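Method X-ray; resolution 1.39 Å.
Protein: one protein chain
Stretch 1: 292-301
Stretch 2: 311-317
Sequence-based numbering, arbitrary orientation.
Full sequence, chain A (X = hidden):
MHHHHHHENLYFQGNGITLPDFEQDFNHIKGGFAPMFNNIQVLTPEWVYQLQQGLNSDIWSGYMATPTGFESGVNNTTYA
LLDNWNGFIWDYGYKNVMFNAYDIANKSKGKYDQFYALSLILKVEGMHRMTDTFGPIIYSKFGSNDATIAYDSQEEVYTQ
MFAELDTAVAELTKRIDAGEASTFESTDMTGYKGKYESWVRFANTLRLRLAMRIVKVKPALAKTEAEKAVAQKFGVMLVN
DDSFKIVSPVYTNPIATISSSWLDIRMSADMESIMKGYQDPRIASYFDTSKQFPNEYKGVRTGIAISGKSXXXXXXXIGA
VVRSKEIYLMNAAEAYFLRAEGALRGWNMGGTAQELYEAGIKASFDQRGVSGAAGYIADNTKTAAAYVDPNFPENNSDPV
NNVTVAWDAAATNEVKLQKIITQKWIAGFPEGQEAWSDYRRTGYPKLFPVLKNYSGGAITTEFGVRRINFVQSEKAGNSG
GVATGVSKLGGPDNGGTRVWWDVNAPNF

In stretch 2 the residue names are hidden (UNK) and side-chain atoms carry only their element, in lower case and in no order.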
ATOM      1  N   GLN A 292      19.724 -11.682 -38.180  1.00 17.60           N
ATOM      2  CA  GLN A 292      20.807 -10.704 -38.294  1.00 18.45           C
ATOM      3  C   GLN A 292      22.128 -11.254 -37.782  1.00 20.20           C
ATOM      4  O   GLN A 292      23.197 -10.948 -38.322  1.00 22.25           O
ATOM      5  CB  GLN A 292      20.452  -9.431 -37.526  1.00 17.29           C
ATOM      6  CG  GLN A 292      21.476  -8.310 -37.656  1.00 17.69           C
ATOM      7  CD  GLN A 292      21.039  -7.043 -36.943  1.00 21.64           C
ATOM      8  OE1 GLN A 292      19.866  -6.885 -36.599  1.00 22.07           O
ATOM      9  NE2 GLN A 292      21.982  -6.139 -36.707  1.00 23.10           N
ATOM     10  N   PHE A 293      22.043 -12.060 -36.731  1.00 17.71           N
ATOM     11  CA  PHE A 293      23.209 -12.651 -36.092  1.00 18.64           C
ATOM     12  C   PHE A 293      23.067 -14.166 -36.144  1.00 23.23           C
ATOM     13  O   PHE A 293      22.653 -14.790 -35.167  1.00 19.28           O
ATOM     14  CB  PHE A 293      23.308 -12.172 -34.640  1.00 19.77           C
ATOM     15  CG  PHE A 293      23.331 -10.674 -34.496  1.00 19.05           C
ATOM     16  CD1 PHE A 293      24.492  -9.959 -34.745  1.00 23.43           C
ATOM     17  CD2 PHE A 293      22.194  -9.977 -34.110  1.00 19.63           C
ATOM     18  CE1 PHE A 293      24.516  -8.584 -34.616  1.00 24.48           C
ATOM     19  CE2 PHE A 293      22.214  -8.602 -33.978  1.00 20.73           C
ATOM     20  CZ  PHE A 293      23.375  -7.904 -34.230  1.00 23.05           C
ATOM     21  N   PRO A 294      23.391 -14.769 -37.300  1.00 20.20           N
ATOM     22  CA  PRO A 294      23.128 -16.192 -37.534  1.00 19.69           C
ATOM     23  C   PRO A 294      23.595 -17.111 -36.410  1.00 20.10           C
ATOM     24  O   PRO A 294      24.714 -16.980 -35.905  1.00 21.24           O
ATOM     25  CB  PRO A 294      23.910 -16.480 -38.821  1.00 19.18           C
ATOM     26  CG  PRO A 294      23.897 -15.182 -39.543  1.00 21.35           C
ATOM     27  CD  PRO A 294      23.999 -14.120 -38.477  1.00 22.48           C
ATOM     28  N   ASN A 295      22.710 -18.025 -36.020  1.00 18.13           N
ATOM     29  CA  ASN A 295      22.989 -19.033 -34.999  1.00 20.02           C
ATOM     30  C   ASN A 295      23.159 -18.487 -33.581  1.00 20.76           C
ATOM     31  O   ASN A 295      23.599 -19.203 -32.690  1.00 23.12           O
ATOM     32  CB  ASN A 295      24.197 -19.888 -35.392  1.00 23.83           C
ATOM     33  CG  ASN A 295      24.049 -20.495 -36.773  1.00 30.30           C
ATOM     34  OD1 ASN A 295      24.889 -20.283 -37.650  1.00 39.95           O
ATOM     35  ND2 ASN A 295      22.973 -21.244 -36.979  1.00 30.74           N
ATOM     36  N   GLU A 296      22.807 -17.220 -33.381  1.00 20.07           N
ATOM     37  CA  GLU A 296      22.870 -16.609 -32.057  1.00 22.06           C
ATOM     38  C   GLU A 296      21.480 -16.256 -31.539  1.00 16.69           C
ATOM     39  O   GLU A 296      20.574 -15.951 -32.316  1.00 18.62           O
ATOM     40  CB  GLU A 296      23.733 -15.344 -32.077  1.00 20.10           C
ATOM     41  CG  GLU A 296      25.206 -15.581 -32.379  1.00 24.23           C
ATOM     42  CD  GLU A 296      26.034 -14.308 -32.266  1.00 40.01           C
ATOM     43  OE1 GLU A 296      25.840 -13.554 -31.287  1.00 39.76           O
ATOM     44  OE2 GLU A 296      26.872 -14.053 -33.159  1.00 39.53           O
ATOM     45  N   TYR A 297      21.326 -16.318 -30.221  1.00 16.94           N
ATOM     46  CA  TYR A 297      20.118 -15.831 -29.556  1.00 16.11           C
ATOM     47  C   TYR A 297      20.341 -14.398 -29.112  1.00 17.20           C
ATOM     48  O   TYR A 297      21.168 -14.138 -28.238  1.00 21.26           O
ATOM     49  CB  TYR A 297      19.768 -16.724 -28.359  1.00 15.09           C
ATOM     50  CG  TYR A 297      19.455 -18.133 -28.791  1.00 14.73           C
ATOM     51  CD1 TYR A 297      18.214 -18.454 -29.327  1.00 14.91           C
ATOM     52  CD2 TYR A 297      20.414 -19.137 -28.705  1.00 16.59           C
ATOM     53  CE1 TYR A 297      17.923 -19.740 -29.747  1.00 16.41           C
ATOM     54  CE2 TYR A 297      20.133 -20.428 -29.128  1.00 15.31           C
ATOM     55  CZ  TYR A 297      18.889 -20.723 -29.648  1.00 15.03           C
ATOM     56  OH  TYR A 297      18.593 -21.998 -30.074  1.00 18.98           O
ATOM     57  N   LYS A 298      19.620 -13.465 -29.729  1.00 13.51           N
ATOM     58  CA  LYS A 298      19.795 -12.048 -29.430  1.00 14.98           C
ATOM     59  C   LYS A 298      18.469 -11.387 -29.087  1.00 13.43           C
ATOM     60  O   LYS A 298      17.500 -11.493 -29.841  1.00 14.05           O
ATOM     61  CB  LYS A 298      20.451 -11.309 -30.604  1.00 15.75           C
ATOM     62  CG  LYS A 298      21.930 -11.638 -30.807  1.00 21.07           C
ATOM     63  CD  LYS A 298      22.765 -11.300 -29.574  1.00 18.42           C
ATOM     64  CE  LYS A 298      22.674  -9.829 -29.203  1.00 20.56           C
ATOM     65  NZ  LYS A 298      23.408  -9.540 -27.934  1.00 19.59           N
ATOM     66  N   GLY A 299      18.443 -10.703 -27.947  1.00 12.35           N
ATOM     67  CA  GLY A 299      17.228 -10.069 -27.474  1.00 13.33           C
ATOM     68  C   GLY A 299      17.264  -8.566 -27.636  1.00 13.49           C
ATOM     69  O   GLY A 299      18.332  -7.965 -27.826  1.00 13.60           O
ATOM     70  N   VAL A 300      16.085  -7.961 -27.547  1.00 12.06           N
ATOM     71  CA  VAL A 300      15.896  -6.532 -27.727  1.00 12.71           C
ATOM     72  C   VAL A 300      15.586  -5.878 -26.375  1.00 12.12           C
ATOM     73  O   VAL A 300      14.798  -6.411 -25.579  1.00 12.07           O
ATOM     74  CB  VAL A 300      14.750  -6.272 -28.714  1.00 12.08           C
ATOM     75  CG1 VAL A 300      14.536  -4.782 -28.909  1.00 13.13           C
ATOM     76  CG2 VAL A 300      15.041  -6.965 -30.046  1.00 14.43           C
ATOM     77  N   ARG A 301      16.208  -4.732 -26.114  1.00 11.15           N
ATOM     78  CA  ARG A 301      15.989  -3.989 -24.876  1.00 12.97           C
ATOM     79  C   ARG A 301      14.636  -3.282 -24.931  1.00 11.48           C
ATOM     80  O   ARG A 301      14.251  -2.736 -25.962  1.00 12.80           O
ATOM     81  CB  ARG A 301      17.111  -2.962 -24.695  1.00 13.51           C
ATOM     82  CG  ARG A 301      17.030  -2.150 -23.418  1.00 18.11           C
ATOM     83  CD  ARG A 301      17.884  -2.750 -22.339  1.00 17.91           C
ATOM     84  NE  ARG A 301      17.780  -1.983 -21.103  1.00 14.75           N
ATOM     85  CZ  ARG A 301      18.760  -1.267 -20.560  1.00 13.96           C
ATOM     86  NH1 ARG A 301      19.960  -1.207 -21.134  1.00 16.55           N
ATOM     87  NH2 ARG A 301      18.543  -0.618 -19.425  1.00 17.35           N
ATOM     88  N   UNK A 311      16.161  -1.850 -37.361  1.00 16.30           N
ATOM     89  CA  UNK A 311      17.312  -1.896 -36.467  1.00 16.30           C
ATOM     90  C   UNK A 311      17.276  -3.104 -35.531  1.00 18.25           C
ATOM     91  O   UNK A 311      18.320  -3.590 -35.104  1.00 17.74           O
ATOM     92  o   UNK A 311      18.308   0.435 -37.587  1.00 27.70           O
ATOM     93  c   UNK A 311      17.766   0.606 -36.474  1.00 23.71           C
ATOM     94  o   UNK A 311      17.502   1.736 -36.009  1.00 25.06           O
ATOM     95  c   UNK A 311      17.417  -0.611 -35.637  1.00 19.15           C
ATOM     96  N   UNK A 312      16.077  -3.581 -35.205  1.00 16.33           N
ATOM     97  CA  UNK A 312      15.950  -4.704 -34.273  1.00 15.13           C
ATOM     98  C   UNK A 312      15.038  -5.837 -34.737  1.00 14.91           C
ATOM     99  O   UNK A 312      14.951  -6.868 -34.063  1.00 14.71           O
ATOM    100  c   UNK A 312      17.566  -3.492 -31.503  1.00 14.12           C
ATOM    101  n   UNK A 312      16.339  -1.896 -32.347  1.00 16.21           N
ATOM    102  c   UNK A 312      15.493  -4.211 -32.892  1.00 14.61           C
ATOM    103  c   UNK A 312      16.453  -3.267 -32.240  1.00 13.00           C
ATOM    104  c   UNK A 312      17.328  -1.321 -31.687  1.00 16.48           C
ATOM    105  n   UNK A 312      18.088  -2.268 -31.166  1.00 14.84           N
ATOM    106  N   UNK A 313      14.367  -5.671 -35.876  1.00 14.57           N
ATOM    107  CA  UNK A 313      13.380  -6.671 -36.291  1.00 14.62           C
ATOM    108  C   UNK A 313      13.995  -8.033 -36.589  1.00 14.16           C
ATOM    109  O   UNK A 313      13.296  -9.047 -36.576  1.00 14.77           O
ATOM    110  c   UNK A 313      12.582  -6.195 -37.502  1.00 16.11           C
ATOM    111  c   UNK A 313      13.351  -6.286 -38.809  1.00 17.19           C
ATOM    112  o   UNK A 313      11.588  -4.977 -39.740  1.00 23.34           O
ATOM    113  n   UNK A 313      13.172  -5.717 -41.149  1.00 28.82           N
ATOM    114  c   UNK A 313      12.626  -5.603 -39.942  1.00 22.79           C
ATOM    115  N   UNK A 314      15.293  -8.053 -36.883  1.00 15.84           N
ATOM    116  CA  UNK A 314      15.972  -9.297 -37.213  1.00 14.22           C
ATOM    117  C   UNK A 314      16.751  -9.892 -36.044  1.00 16.46           C
ATOM    118  O   UNK A 314      17.552 -10.810 -36.219  1.00 14.60           O
ATOM    119  c   UNK A 314      16.040  -9.025 -39.735  1.00 21.56           C
ATOM    120  c   UNK A 314      16.856  -9.127 -38.459  1.00 16.12           C
ATOM    121  o   UNK A 314      14.916  -9.576 -39.779  1.00 18.47           O
ATOM    122  o   UNK A 314      16.525  -8.396 -40.704  1.00 22.87           O
ATOM    123  N   UNK A 315      16.486  -9.389 -34.837  1.00 13.85           N
ATOM    124  CA  UNK A 315      16.922 -10.079 -33.620  1.00 14.98           C
ATOM    125  C   UNK A 315      16.098 -11.371 -33.456  1.00 12.32           C
ATOM    126  O   UNK A 315      15.247 -11.680 -34.297  1.00 13.92           O
ATOM    127  c   UNK A 315      18.278  -7.335 -33.277  1.00 16.52           C
ATOM    128  c   UNK A 315      19.299  -6.415 -33.110  1.00 17.40           C
ATOM    129  c   UNK A 315      19.541  -7.094 -30.828  1.00 16.21           C
ATOM    130  c   UNK A 315      16.754  -9.158 -32.401  1.00 15.34           C
ATOM    131  c   UNK A 315      17.875  -8.151 -32.225  1.00 15.21           C
ATOM    132  c   UNK A 315      19.929  -6.289 -31.887  1.00 17.85           C
ATOM    133  c   UNK A 315      18.514  -8.013 -31.001  1.00 13.93           C
ATOM    134  N   UNK A 316      16.324 -12.126 -32.383  1.00 13.94           N
ATOM    135  CA  UNK A 316      15.658 -13.422 -32.226  1.00 13.33           C
ATOM    136  C   UNK A 316      14.136 -13.341 -32.121  1.00 13.57           C
ATOM    137  O   UNK A 316      13.593 -12.522 -31.376  1.00 12.68           O
ATOM    138  c   UNK A 316      16.202 -14.183 -31.014  1.00 13.43           C
ATOM    139  o   UNK A 316      17.491 -14.726 -31.266  1.00 14.50           O
ATOM    140  N   UNK A 317      13.446 -14.205 -32.856  1.00 12.71           N
ATOM    141  CA  UNK A 317      12.003 -14.287 -32.762  1.00 13.10           C
ATOM    142  C   UNK A 317      11.563 -15.219 -31.643  1.00 12.32           C
ATOM    143  O   UNK A 317      12.376 -15.931 -31.051  1.00 13.19           O
TER
HETATM  144  O   HOH W   1      17.269  -6.179 -37.014  1.00 17.62           O
HETATM  145  O   HOH W   2      21.021  -3.495 -35.439  1.00 21.64           O

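Position 311 carries two side-chain carbons, the second bearing two oxygens, which makes a short carboxylate, with a CA-to-CB bond that points away from stretch 1. This is Asp-311. Its contribution is made through the main chain: water 2 donates to Asp-311 O (2.7 Å) and accepts from Gln-292 NE2 (3.1 Å), bridging the two stretches.

At position 312 one carbon leads to a five-membered ring of three carbons and two nitrogens, an imidazole, and CB lies 4.0 Å from Val-300 CG2. The residue is His-312, and its NE2 is hydrogen-bonded elsewhere in the structure.

Position 313 has three side-chain carbons in a row, the third carrying one oxygen and one nitrogen. Its CA-to-CB bond points away from stretch 1, and the residue makes no contact with it. A carbon carrying one oxygen and one nitrogen at the end of a three-carbon chain is a carboxamide: Gln-313.

Position 314 again shows two carbons and a terminal pair of oxygens, here with CB directed toward stretch 1 and 3.7 Å from Gln-292 CB. It is Asp-314, and its backbone is engaged at both ends. Gln-292 N donates to Asp-314 O (3.1 Å, 167°), while water 1 accepts from Asp-314 N (2.7 Å) and donates to Gln-292 OE1 (2.7 Å).

Position 315 bears one carbon and a ring of six carbons with no heteroatom. Its CB packs 3.6 Å from Val-300 CG2, and one face of the ring meets the edge of Phe-293, with centroids 5.4 Å apart and planes at 89°. This is Phe-315, which ends a type I turn that begins at His-312 and is closed by Phe-315 N donating to His-312 O (3.1 Å). The ring's own edge faces the carbonyls of Lys-298 and Gly-299, with Phe-315 CD2 3.2 Å from Gly-299 O.

Position 316 has one carbon and one oxygen, and its CA-to-CB bond points toward stretch 1. The side-chain oxygen accepts a hydrogen bond from Lys-298 N (2.9 Å), as a hydroxyl can: Ser-316. Ser-316 N in turn donates to Lys-298 O (2.9 Å), so both backbone polar groups of Lys-298 are paired with one residue.

Position 317 has no side-chain atoms and does not touch stretch 1; it is Gly-317.

The contact thus joins two irregular segments at separate polar anchors, Gln-292 with Asp-314 and Lys-298 with Ser-316. Phe-315, the residue most covered by stretch 1, comes between Asp-314 and Ser-316 in sequence, and its ring packs beside the anchors against Phe-293 and the carbonyls of Lys-298 and Gly-299, while two waters extend the reach of the Gln-292 amide to backbone atoms that it does not bond directly.

Stretch 2 311-317: DHQDFSG
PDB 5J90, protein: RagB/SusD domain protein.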